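PDB 1O50: CBS domain-containing predicted protein TM0935 from Thermotoga maritima, which is of unknown function but carries a tandem pair of CBS domains, a fold that in relatives commonly senses adenosine-containing ligands. Local coordinates for residues K91-I94 with S99-M102. Sequence-based numbering, arbitrary orientation.
Sequences KRLI and SEIM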
# COMPACT_ATOMS: atom_id res chain seq x y z
N LYS A 91 15.72 -2.48 16.19
CA LYS A 91 17.13 -2.28 16.51
C LYS A 91 17.64 -1.11 15.68
O LYS A 91 16.98 -0.65 14.76
CB LYS A 91 17.94 -3.55 16.23
CG LYS A 91 17.56 -4.76 17.06
CD LYS A 91 17.78 -4.51 18.52
CE LYS A 91 18.28 -5.74 19.30
NZ LYS A 91 19.79 -5.86 19.31
N ARG A 92 18.83 -0.65 16.02
CA ARG A 92 19.38 0.57 15.48
C ARG A 92 19.95 0.30 14.09
O ARG A 92 20.65 -0.71 13.88
CB ARG A 92 20.45 1.06 16.44
CG ARG A 92 21.23 2.26 15.99
CD ARG A 92 22.30 2.69 16.98
NE ARG A 92 22.97 3.89 16.46
CZ ARG A 92 23.79 4.66 17.16
NH1 ARG A 92 24.09 4.37 18.42
NH2 ARG A 92 24.32 5.71 16.58
N LEU A 93 19.70 1.21 13.16
CA LEU A 93 20.31 1.15 11.85
C LEU A 93 21.77 1.63 11.95
O LEU A 93 22.05 2.63 12.61
CB LEU A 93 19.54 1.99 10.85
CG LEU A 93 18.10 1.55 10.61
CD1 LEU A 93 17.45 2.55 9.69
CD2 LEU A 93 18.05 0.15 10.01
N ILE A 94 22.67 0.89 11.30
CA ILE A 94 24.10 1.22 11.27
C ILE A 94 24.58 1.50 9.82
O ILE A 94 24.97 2.62 9.49
CB ILE A 94 24.91 0.05 11.94
CG1 ILE A 94 24.35 -0.27 13.34
CG2 ILE A 94 26.39 0.35 12.01
CD1 ILE A 94 24.73 0.70 14.42
N SER A 99 20.01 -4.98 3.54
CA SER A 99 20.17 -6.21 4.35
C SER A 99 19.81 -6.07 5.84
O SER A 99 19.57 -7.08 6.53
CB SER A 99 21.56 -6.83 4.19
OG SER A 99 22.56 -5.97 4.67
N GLU A 100 19.85 -4.85 6.36
CA GLU A 100 19.52 -4.59 7.75
C GLU A 100 18.03 -4.59 8.00
O GLU A 100 17.59 -4.82 9.16
CB GLU A 100 20.03 -3.20 8.17
CG GLU A 100 21.52 -3.09 8.35
CD GLU A 100 22.00 -1.74 8.90
OE1 GLU A 100 21.43 -0.66 8.57
OE2 GLU A 100 23.03 -1.79 9.62
N ILE A 101 17.26 -4.24 6.97
CA ILE A 101 15.79 -4.22 7.05
C ILE A 101 14.98 -5.30 6.28
O ILE A 101 13.77 -5.38 6.48
CB ILE A 101 15.25 -2.81 6.71
CG1 ILE A 101 15.56 -2.37 5.30
CG2 ILE A 101 15.85 -1.82 7.67
CD1 ILE A 101 14.71 -1.16 4.83
N MET A 102 15.60 -6.10 5.42
CA MET A 102 14.86 -7.04 4.58
C MET A 102 14.21 -8.11 5.44
O MET A 102 14.72 -8.45 6.48
CB MET A 102 15.74 -7.64 3.50
CG MET A 102 16.87 -8.52 3.95
SD MET A 102 17.87 -8.97 2.53
CE MET A 102 18.66 -10.42 3.16
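Glu100 OE2 is gripped by two backbone amides of the loop that leads into its own helix: Ile94 N gives it a hydrogen bond of 3.2 Å, met on the syn side with the donor 27° out of the carboxylate plane, and Ala95 N gives it a second. OE1 adds weak bonds, one from Ile94 N at 3.4 Å and another from Lys96 N, so three successive amides face one side chain. The Ile94 N-H is thus shared unevenly between the two oxygens, at an angle of 145° to OE2, and the weak bond to OE1 is also bent. The reach comes from the chain shape of Glu100: CB points toward the loop, and beyond CG the side chain is extended (chi2 -174°), which carries the acid across to residues 94-96. Ile94 also rests its CB 3.5 Å from OE2.

Beside this polar grip lies a small apolar contact, in which Leu93 CD2 meets Ile101 CG2 at 3.8 Å. The same leucine methyl lies beside the carboxylate, with CD2 3.8 Å from Glu100 OE1. On the isoleucine the CG2 branch does the touching, with CG2 anti to the carbonyl carbon, beside the backbone N. Both residues also pack on Val71 of helix 65-77 and on Ile35 of helix 35-44, and Leu93 further touches Trp152 of the second subunit, which brings the loop to the dimer contact. A leucine in place of Glu100 would probably leave the amides of Ile94 and Ala95 without their acceptor and let the loop drift from the helix.

A negative carboxylate met by successive neutral backbone N-H donors, with no salt bridge between the segments, is consistent with the turn into helix 98-101 being held by hydrogen bonding and hydrophobic packing together.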